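PDB 4DUN: putative phenazine biosynthesis PhzC/PhzF protein from Clostridium difficile, which probably acts as an isomerase, as a member of the PhzF family, which shares the fold of diaminopimelate epimerase. Local coordinates for residues Y7-F12 / A80-N85; G56-R61 / N85-N90; H74-A79 / L103-N108. All blocks are in the same frame, centred on the assembly; numbering follows the deposited sequence. Where two conformers were deposited one is given.

Interaction 1: Y7-F12 / A80-N85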
loop_
_atom_site.group_PDB
_atom_site.type_symbol
_atom_site.label_atom_id
_atom_site.label_comp_id
_atom_site.label_asym_id
_atom_site.label_seq_id
_atom_site.Cartn_x
_atom_site.Cartn_y
_atom_site.Cartn_z
ATOM N N TYR A 7 11.061 -10.533 1.982
ATOM C CA TYR A 7 10.914 -10.735 0.552
ATOM C C TYR A 7 9.592 -10.208 0.067
ATOM O O TYR A 7 8.578 -10.371 0.754
ATOM C CB TYR A 7 10.960 -12.260 0.223
ATOM C CG TYR A 7 12.168 -12.990 0.764
ATOM C CD1 TYR A 7 12.187 -13.482 2.068
ATOM C CD2 TYR A 7 13.284 -13.220 -0.036
ATOM C CE1 TYR A 7 13.309 -14.139 2.581
ATOM C CE2 TYR A 7 14.401 -13.894 0.459
ATOM C CZ TYR A 7 14.409 -14.353 1.764
ATOM O OH TYR A 7 15.515 -15.017 2.240
ATOM N N ILE A 8 9.579 -9.628 -1.132
ATOM C CA ILE A 8 8.348 -9.234 -1.821
ATOM C C ILE A 8 8.245 -10.155 -3.021
ATOM O O ILE A 8 9.152 -10.175 -3.851
ATOM C CB ILE A 8 8.254 -7.747 -2.231
ATOM C CG1 ILE A 8 8.335 -6.819 -1.002
ATOM C CG2 ILE A 8 6.942 -7.528 -3.031
ATOM C CD1 ILE A 8 8.515 -5.313 -1.356
ATOM N N VAL A 9 7.171 -10.942 -3.085
ATOM C CA VAL A 9 6.982 -11.974 -4.108
ATOM C C VAL A 9 5.640 -11.803 -4.788
ATOM O O VAL A 9 4.632 -11.605 -4.101
ATOM C CB VAL A 9 7.071 -13.383 -3.422
ATOM C CG1 VAL A 9 6.740 -14.533 -4.388
ATOM C CG2 VAL A 9 8.433 -13.601 -2.757
ATOM N N ASP A 10 5.617 -11.979 -6.124
ATOM C CA ASP A 10 4.379 -11.973 -6.922
ATOM C C ASP A 10 3.923 -13.418 -7.136
ATOM O O ASP A 10 4.644 -14.190 -7.768
ATOM C CB ASP A 10 4.617 -11.262 -8.278
ATOM C CG ASP A 10 4.986 -9.790 -8.126
ATOM O OD1 ASP A 10 4.748 -9.224 -7.023
ATOM O OD2 ASP A 10 5.552 -9.222 -9.078
ATOM N N SER A 11 2.736 -13.774 -6.616
ATOM C CA SER A 11 2.184 -15.133 -6.729
ATOM C C SER A 11 1.322 -15.267 -7.961
ATOM O O SER A 11 0.631 -14.314 -8.317
ATOM C CB SER A 11 1.373 -15.492 -5.492
ATOM O OG SER A 11 2.219 -15.465 -4.356
ATOM N N PHE A 12 1.338 -16.461 -8.598
ATOM C CA PHE A 12 0.603 -16.746 -9.861
ATOM C C PHE A 12 1.068 -15.745 -10.958
ATOM O O PHE A 12 0.252 -15.222 -11.727
ATOM C CB PHE A 12 -0.937 -16.677 -9.666
ATOM C CG PHE A 12 -1.489 -17.706 -8.713
ATOM C CD1 PHE A 12 -1.820 -17.359 -7.401
ATOM C CD2 PHE A 12 -1.699 -19.021 -9.127
ATOM C CE1 PHE A 12 -2.336 -18.318 -6.513
ATOM C CE2 PHE A 12 -2.236 -19.972 -8.247
ATOM C CZ PHE A 12 -2.541 -19.620 -6.946
ATOM N N ALA A 80 5.827 -20.441 0.287
ATOM C CA ALA A 80 6.433 -21.699 -0.162
ATOM C C ALA A 80 7.569 -21.402 -1.140
ATOM O O ALA A 80 8.621 -22.027 -1.054
ATOM C CB ALA A 80 5.389 -22.602 -0.814
ATOM N N TYR A 81 7.370 -20.420 -2.046
ATOM C CA TYR A 81 8.405 -19.994 -2.998
ATOM C C TYR A 81 9.652 -19.533 -2.222
ATOM O O TYR A 81 10.772 -19.962 -2.511
ATOM C CB TYR A 81 7.862 -18.872 -3.920
ATOM C CG TYR A 81 8.953 -18.156 -4.703
ATOM C CD1 TYR A 81 9.332 -18.594 -5.967
ATOM C CD2 TYR A 81 9.637 -17.066 -4.156
ATOM C CE1 TYR A 81 10.339 -17.947 -6.686
ATOM C CE2 TYR A 81 10.677 -16.444 -4.847
ATOM C CZ TYR A 81 11.012 -16.878 -6.118
ATOM O OH TYR A 81 12.022 -16.248 -6.809
ATOM N N VAL A 82 9.446 -18.723 -1.175
ATOM C CA VAL A 82 10.555 -18.233 -0.364
ATOM C C VAL A 82 11.291 -19.405 0.326
ATOM O O VAL A 82 12.523 -19.438 0.276
ATOM C CB VAL A 82 10.082 -17.161 0.651
ATOM C CG1 VAL A 82 11.171 -16.855 1.689
ATOM C CG2 VAL A 82 9.667 -15.883 -0.079
ATOM N N ILE A 83 10.545 -20.344 0.948
ATOM C CA ILE A 83 11.134 -21.495 1.650
ATOM C C ILE A 83 12.042 -22.303 0.696
ATOM O O ILE A 83 13.214 -22.542 1.015
ATOM C CB ILE A 83 10.036 -22.402 2.305
ATOM C CG1 ILE A 83 9.249 -21.663 3.432
ATOM C CG2 ILE A 83 10.611 -23.749 2.803
ATOM C CD1 ILE A 83 10.117 -21.096 4.686
ATOM N N SER A 84 11.496 -22.719 -0.462
ATOM C CA SER A 84 12.212 -23.565 -1.428
ATOM C C SER A 84 13.302 -22.836 -2.213
ATOM O O SER A 84 14.205 -23.491 -2.704
ATOM C CB SER A 84 11.236 -24.234 -2.391
ATOM O OG SER A 84 11.863 -25.369 -2.962
ATOM N N ASN A 85 13.259 -21.502 -2.321
ATOM C CA ASN A 85 14.318 -20.799 -3.035
ATOM C C ASN A 85 15.424 -20.294 -2.110
ATOM O O ASN A 85 16.556 -20.100 -2.591
ATOM C CB ASN A 85 13.758 -19.611 -3.831
ATOM C CG ASN A 85 13.176 -20.017 -5.154
ATOM O OD1 ASN A 85 13.818 -19.868 -6.204
ATOM N ND2 ASN A 85 11.951 -20.548 -5.133
#
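Val82 lies between Tyr7 and Val9, with one methyl of its branched side chain turned to each. CG1 sits over a face of the phenol in a CH-pi contact, 3.8 Å from the centroid of the Tyr7 ring and 26° off its normal. It is displaced toward the rim, so Tyr7 CD1 is the ring atom nearest to Val82 CG1, at 3.5 Å. The other methyl, Val82 CG2, meets Val9 CG2 at 3.7 Å and also rests against CB of Tyr7. The fork is set by chi1 of 168°, which places CG1 opposite the backbone N and CG2 opposite the carbonyl carbon.

Tyr81, the preceding helix residue, completes the contact. Its CD2 is 3.9 Å from Val9 CG1, and the valine approaches the ring obliquely. Over one face of this ring lies the amide of Asn85, whose ND2 donates to Tyr81 O at 2.9 Å. That carbonyl also accepts the backbone N of Asn85, so two bonds from one residue grip it. Compact, beta-branched valines suit the tight fit between strand and helix. Tyrosines bring broad apolar rings whose hydroxyls can find polar partners at the margin: Tyr7 OH bonds to Glu5 OE2, and the Tyr7 ring stacks with Phe86.

The axes of strand 7-11 and helix 80-85 come within 9.9 Å, and with no hydrogen bond between the segments the contact is apolar. Tyr7 and Val9 are two apart on the strand and both point to the helix, whereas Ile8 points the other way and packs on Glu42 of the second subunit. Such a helix, held against the inner face of a curled sheet, is characteristic of each lobe of the diaminopimelate epimerase-like fold.

Interaction 2: G56-R61 / N85-N90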
loop_
_atom_site.group_PDB
_atom_site.type_symbol
_atom_site.label_atom_id
_atom_site.label_comp_id
_atom_site.label_asym_id
_atom_site.label_seq_id
_atom_site.Cartn_x
_atom_site.Cartn_y
_atom_site.Cartn_z
ATOM N N GLY A 56 11.654 -28.899 13.280
ATOM C CA GLY A 56 10.790 -29.782 12.506
ATOM C C GLY A 56 9.539 -29.198 11.867
ATOM O O GLY A 56 8.868 -29.936 11.141
ATOM N N ASN A 57 9.188 -27.894 12.103
ATOM C CA ASN A 57 7.967 -27.325 11.486
ATOM C C ASN A 57 8.033 -25.816 11.125
ATOM O O ASN A 57 8.898 -25.085 11.623
ATOM C CB ASN A 57 6.732 -27.559 12.387
ATOM C CG ASN A 57 6.677 -26.752 13.673
ATOM O OD1 ASN A 57 6.586 -25.515 13.672
ATOM N ND2 ASN A 57 6.635 -27.443 14.805
ATOM N N TYR A 58 7.064 -25.355 10.290
ATOM C CA TYR A 58 6.869 -23.944 9.955
ATOM C C TYR A 58 5.507 -23.482 10.412
ATOM O O TYR A 58 4.502 -24.062 9.994
ATOM C CB TYR A 58 6.974 -23.630 8.441
ATOM C CG TYR A 58 8.287 -23.972 7.790
ATOM C CD1 TYR A 58 9.450 -23.276 8.109
ATOM C CD2 TYR A 58 8.360 -24.944 6.797
ATOM C CE1 TYR A 58 10.671 -23.599 7.514
ATOM C CE2 TYR A 58 9.563 -25.249 6.167
ATOM C CZ TYR A 58 10.719 -24.579 6.534
ATOM O OH TYR A 58 11.908 -24.920 5.937
ATOM N N GLU A 59 5.463 -22.435 11.248
ATOM C CA GLU A 59 4.201 -21.794 11.611
ATOM C C GLU A 59 4.019 -20.659 10.659
ATOM O O GLU A 59 4.978 -19.920 10.420
ATOM C CB GLU A 59 4.211 -21.272 13.052
ATOM C CG GLU A 59 3.985 -22.349 14.086
ATOM C CD GLU A 59 3.908 -21.770 15.483
ATOM O OE1 GLU A 59 3.404 -20.631 15.642
ATOM O OE2 GLU A 59 4.381 -22.451 16.417
ATOM N N LEU A 60 2.829 -20.518 10.099
ATOM C CA LEU A 60 2.560 -19.472 9.101
ATOM C C LEU A 60 1.343 -18.664 9.510
ATOM O O LEU A 60 0.284 -19.240 9.762
ATOM C CB LEU A 60 2.361 -20.103 7.698
ATOM C CG LEU A 60 1.842 -19.199 6.534
ATOM C CD1 LEU A 60 2.839 -18.065 6.204
ATOM C CD2 LEU A 60 1.506 -20.034 5.273
ATOM N N ARG A 61 1.539 -17.349 9.608
ATOM C CA ARG A 61 0.466 -16.379 9.782
ATOM C C ARG A 61 0.454 -15.316 8.668
ATOM O O ARG A 61 1.432 -15.066 8.078
ATOM C CB ARG A 61 0.523 -15.686 11.148
ATOM C CG ARG A 61 0.489 -16.608 12.349
ATOM C CD ARG A 61 0.697 -15.841 13.666
ATOM N NE ARG A 61 0.769 -16.668 14.864
ATOM C CZ ARG A 61 -0.232 -16.806 15.720
ATOM N NH1 ARG A 61 -1.361 -16.198 15.512
ATOM N NH2 ARG A 61 -0.111 -17.540 16.794
ATOM N N ASN A 85 13.259 -21.502 -2.321
ATOM C CA ASN A 85 14.318 -20.799 -3.035
ATOM C C ASN A 85 15.424 -20.294 -2.110
ATOM O O ASN A 85 16.556 -20.100 -2.591
ATOM C CB ASN A 85 13.758 -19.611 -3.831
ATOM C CG ASN A 85 13.176 -20.017 -5.154
ATOM O OD1 ASN A 85 13.818 -19.868 -6.204
ATOM N ND2 ASN A 85 11.951 -20.548 -5.133
ATOM N N PHE A 86 15.121 -20.062 -0.801
ATOM C CA PHE A 86 16.115 -19.442 0.078
ATOM C C PHE A 86 16.381 -20.116 1.423
ATOM O O PHE A 86 17.461 -19.918 1.979
ATOM C CB PHE A 86 15.683 -17.986 0.374
ATOM C CG PHE A 86 15.527 -17.158 -0.877
ATOM C CD1 PHE A 86 16.644 -16.685 -1.562
ATOM C CD2 PHE A 86 14.268 -16.904 -1.409
ATOM C CE1 PHE A 86 16.503 -15.968 -2.753
ATOM C CE2 PHE A 86 14.127 -16.170 -2.589
ATOM C CZ PHE A 86 15.249 -15.720 -3.260
ATOM N N ILE A 87 15.404 -20.830 1.978
ATOM C CA ILE A 87 15.506 -21.347 3.347
ATOM C C ILE A 87 15.948 -22.795 3.365
ATOM O O ILE A 87 16.931 -23.120 4.036
ATOM C CB ILE A 87 14.152 -21.123 4.094
ATOM C CG1 ILE A 87 13.614 -19.654 3.940
ATOM C CG2 ILE A 87 14.213 -21.595 5.556
ATOM C CD1 ILE A 87 14.603 -18.432 4.270
ATOM N N ASP A 88 15.208 -23.662 2.662
ATOM C CA ASP A 88 15.501 -25.079 2.473
ATOM C C ASP A 88 15.537 -25.265 0.984
ATOM O O ASP A 88 14.546 -25.667 0.383
ATOM C CB ASP A 88 14.456 -25.962 3.172
ATOM C CG ASP A 88 14.803 -27.444 3.244
ATOM O OD1 ASP A 88 15.862 -27.841 2.704
ATOM O OD2 ASP A 88 14.004 -28.211 3.808
ATOM N N VAL A 89 16.660 -24.858 0.373
ATOM C CA VAL A 89 16.822 -24.770 -1.075
ATOM C C VAL A 89 16.442 -26.070 -1.785
ATOM O O VAL A 89 17.025 -27.125 -1.535
ATOM C CB VAL A 89 18.226 -24.268 -1.507
ATOM C CG1 VAL A 89 18.320 -24.140 -3.030
ATOM C CG2 VAL A 89 18.544 -22.921 -0.854
ATOM N N ASN A 90 15.448 -25.951 -2.689
ATOM C CA ASN A 90 14.895 -26.993 -3.573
ATOM C C ASN A 90 14.080 -28.062 -2.846
ATOM O O ASN A 90 13.778 -29.091 -3.453
ATOM C CB ASN A 90 15.982 -27.644 -4.455
ATOM C CG ASN A 90 16.562 -26.681 -5.463
ATOM O OD1 ASN A 90 15.849 -25.890 -6.095
ATOM N ND2 ASN A 90 17.870 -26.719 -5.630
HETATM O O HOH W 1 11.743 -27.233 4.682
#
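Tyr58 reaches across to Ile87 and Asp88 with the end of its side chain: the phenol oxygen makes every direct contact. Tyr58 OH is 3.9 Å from Asp88 CB and 4.1 Å from Ile87 CG2, so it rests on aliphatic carbons of both. The tyrosine and isoleucine run past each other in opposite directions. Tyr58 and Asp88 cross nearly at right angles, with ring and carboxylate planes 53° apart.

The polar link is made by one water. It lies 2.6 Å from Tyr58 OH and donates a hydrogen bond to Asp88 OD2, also at 2.6 Å. The oxygens Tyr58 OH and Asp88 OD2 are themselves 4.4 Å apart, too far to bond directly. Asp88 turns its carboxylate toward this water with CG opposite the backbone N (chi1 -170°). An acidic side chain suits this exposed place, where solvent can satisfy it, and tyrosine suits the border because its ring can be packed while its hydroxyl meets water.

Further out, the Tyr58 ring is flanked by Ile83, Phe96, Val51 and the side chain of Lys53, which would restrict its rotation. Ile87 divides its branches: CG2 faces the tyrosine, while its longer arm leads off toward Tyr7. The position of Asp88 follows from the way the helix finishes. Asp88 N probably bonds to Ile83 O, a hydrogen bond spanning five residues, in keeping with the wider pi-type turn at 85-87. Asn90 N probably bonds to Ser84 O as the chain leaves the helix. On the other side, Tyr58 is anchored by backbone bonding to Phe97 in the adjacent strand. This is the outer end of a lobe of the diaminopimelate epimerase-like fold, where the enclosed helix ends beside the surrounding strands.

Interaction 3: H74-A79 / L103-N108. With NI (nickel (II) ion), chain D; SO4 (sulfate ion), chain B.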
loop_
_atom_site.group_PDB
_atom_site.type_symbol
_atom_site.label_atom_id
_atom_site.label_comp_id
_atom_site.label_asym_id
_atom_site.label_seq_id
_atom_site.Cartn_x
_atom_site.Cartn_y
_atom_site.Cartn_z
ATOM N N HIS A 74 -3.039 -17.473 -1.858
ATOM C CA HIS A 74 -2.072 -16.807 -2.748
ATOM C C HIS A 74 -0.795 -16.372 -1.966
ATOM O O HIS A 74 0.317 -16.561 -2.489
ATOM C CB HIS A 74 -2.724 -15.628 -3.541
ATOM C CG HIS A 74 -3.512 -14.654 -2.689
ATOM N ND1 HIS A 74 -2.902 -13.568 -2.083
ATOM C CD2 HIS A 74 -4.843 -14.614 -2.411
ATOM C CE1 HIS A 74 -3.866 -12.905 -1.451
ATOM N NE2 HIS A 74 -5.045 -13.510 -1.590
ATOM N N ALA A 75 -0.926 -15.881 -0.708
ATOM C CA ALA A 75 0.288 -15.518 0.056
ATOM C C ALA A 75 1.002 -16.772 0.549
ATOM O O ALA A 75 2.215 -16.731 0.743
ATOM C CB ALA A 75 -0.034 -14.596 1.229
ATOM N N THR A 76 0.259 -17.907 0.705
ATOM C CA THR A 76 0.852 -19.183 1.098
ATOM C C THR A 76 1.787 -19.669 -0.030
ATOM O O THR A 76 2.873 -20.176 0.262
ATOM C CB THR A 76 -0.215 -20.213 1.470
ATOM O OG1 THR A 76 -0.966 -19.680 2.572
ATOM C CG2 THR A 76 0.392 -21.570 1.898
ATOM N N LEU A 77 1.369 -19.505 -1.303
ATOM C CA LEU A 77 2.205 -19.864 -2.462
ATOM C C LEU A 77 3.513 -19.037 -2.396
ATOM O O LEU A 77 4.608 -19.600 -2.527
ATOM C CB LEU A 77 1.428 -19.605 -3.771
ATOM C CG LEU A 77 2.053 -20.144 -5.071
ATOM C CD1 LEU A 77 0.978 -20.409 -6.121
ATOM C CD2 LEU A 77 3.049 -19.138 -5.666
ATOM N N ALA A 78 3.400 -17.701 -2.144
ATOM C CA ALA A 78 4.581 -16.831 -2.015
ATOM C C ALA A 78 5.523 -17.333 -0.894
ATOM O O ALA A 78 6.739 -17.363 -1.094
ATOM C CB ALA A 78 4.163 -15.389 -1.740
ATOM N N ALA A 79 4.966 -17.695 0.276
ATOM C CA ALA A 79 5.768 -18.209 1.402
ATOM C C ALA A 79 6.505 -19.524 1.001
ATOM O O ALA A 79 7.674 -19.675 1.324
ATOM C CB ALA A 79 4.884 -18.449 2.618
ATOM N N LEU A 103 -1.378 -26.789 6.086
ATOM C CA LEU A 103 -1.439 -26.551 4.643
ATOM C C LEU A 103 -0.203 -27.135 3.991
ATOM O O LEU A 103 0.925 -26.921 4.466
ATOM C CB LEU A 103 -1.566 -25.063 4.282
ATOM C CG LEU A 103 -2.716 -24.262 4.892
ATOM C CD1 LEU A 103 -2.535 -22.795 4.563
ATOM C CD2 LEU A 103 -4.075 -24.750 4.400
ATOM N N GLU A 104 -0.398 -27.901 2.924
ATOM C CA GLU A 104 0.742 -28.460 2.201
ATOM C C GLU A 104 0.872 -27.782 0.847
ATOM O O GLU A 104 -0.133 -27.518 0.195
ATOM C CB GLU A 104 0.620 -29.981 2.024
ATOM C CG GLU A 104 1.861 -30.594 1.396
ATOM C CD GLU A 104 2.011 -32.087 1.578
ATOM O OE1 GLU A 104 1.756 -32.825 0.602
ATOM O OE2 GLU A 104 2.408 -32.522 2.682
ATOM N N VAL A 105 2.115 -27.491 0.437
ATOM C CA VAL A 105 2.421 -26.905 -0.879
ATOM C C VAL A 105 3.483 -27.827 -1.505
ATOM O O VAL A 105 4.436 -28.205 -0.819
ATOM C CB VAL A 105 2.860 -25.410 -0.852
ATOM C CG1 VAL A 105 3.071 -24.867 -2.278
ATOM C CG2 VAL A 105 1.841 -24.547 -0.100
ATOM N N THR A 106 3.292 -28.222 -2.777
ATOM C CA THR A 106 4.272 -29.057 -3.474
ATOM C C THR A 106 4.905 -28.259 -4.595
ATOM O O THR A 106 4.187 -27.636 -5.377
ATOM C CB THR A 106 3.640 -30.355 -4.005
ATOM O OG1 THR A 106 3.051 -31.060 -2.914
ATOM C CG2 THR A 106 4.670 -31.255 -4.687
ATOM N N ARG A 107 6.249 -28.255 -4.657
ATOM C CA ARG A 107 6.993 -27.598 -5.726
ATOM C C ARG A 107 7.214 -28.611 -6.828
ATOM O O ARG A 107 7.786 -29.678 -6.588
ATOM C CB ARG A 107 8.345 -27.020 -5.234
ATOM C CG ARG A 107 9.040 -26.201 -6.330
ATOM C CD ARG A 107 10.353 -25.636 -5.871
ATOM N NE ARG A 107 11.116 -25.046 -6.974
ATOM C CZ ARG A 107 12.263 -24.405 -6.806
ATOM N NH1 ARG A 107 12.784 -24.277 -5.595
ATOM N NH2 ARG A 107 12.914 -23.908 -7.853
ATOM N N ASN A 108 6.730 -28.306 -8.022
ATOM C CA ASN A 108 6.873 -29.187 -9.188
ATOM C C ASN A 108 7.573 -28.340 -10.245
ATOM O O ASN A 108 6.936 -27.502 -10.888
ATOM C CB ASN A 108 5.486 -29.700 -9.622
ATOM C CG ASN A 108 5.484 -30.557 -10.873
ATOM O OD1 ASN A 108 6.498 -30.717 -11.572
ATOM N ND2 ASN A 108 4.332 -31.150 -11.174
HETATM NI NI NI D . -6.886 -13.123 -0.806
HETATM S S SO4 B . -6.967 -18.058 -2.058
HETATM O O1 SO4 B . -6.829 -17.445 -0.746
HETATM O O2 SO4 B . -6.891 -19.534 -1.981
HETATM O O3 SO4 B . -8.248 -17.672 -2.566
HETATM O O4 SO4 B . -5.885 -17.594 -2.910
#
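Thr76 meets Leu103 and Val105 through apolar contacts. Its methyl, Thr76 CG2, lies 3.9 Å from Val105 CG2, while Leu103 CD1 reaches both branches, 4.0 Å from Thr76 OG1 and 4.1 Å from Thr76 CG2. The Leu103 side chain comes in nearly at right angles to the threonine.

Among the polar groups, Thr76 OG1 bonds to the carbonyl of Cys72, one turn back. Threonine can thus bond its hydroxyl to the backbone just ahead of the helix and offer a methyl to the strand.

Metal and anion contacts belong to His74 at the start of the helix. Its NE2 binds nickel at 2.0 Å, with five further ligand atoms from elsewhere. Chi1 of 50°, with CG between the backbone N and carbonyl carbon, directs the imidazole to the metal. A sulfate, probably from the crystallisation liquor, receives a weak bond from His74 N to O4 (3.0 Å, 121°) and others from Gly73 N, Gly204 N and Ser205 OG.

Helix 73-87 here has strand 101-108 along one flank. Ala75 and Ala78 touch strand 20-27, Leu77 packs on Tyr112 of strand 111-117, and Leu60 of strand 57-63 adjoins Thr76.

Overall arrangement
All three contacts use helix 73-87: interaction 3 at its beginning, interaction 1 farther along, interaction 2 at its end. Their centres are 8 Å (1 and 3), 10 Å (2 and 3) and 11 Å (1 and 2) apart. The strand precedes the helix in interactions 1 and 2 and follows it in interaction 3, and the segments of any two contacts alternate along the chain, so the pairs cross. Ser84 OG to Arg107 NH1, a probable hydrogen bond, ties interaction 1 to interaction 3, and interactions 1 and 2 share Asn85. Strands thus enclose the helix from its start beside the bound sulfate and nickel to its end at the surface, as expected for a diaminopimelate epimerase-like lobe.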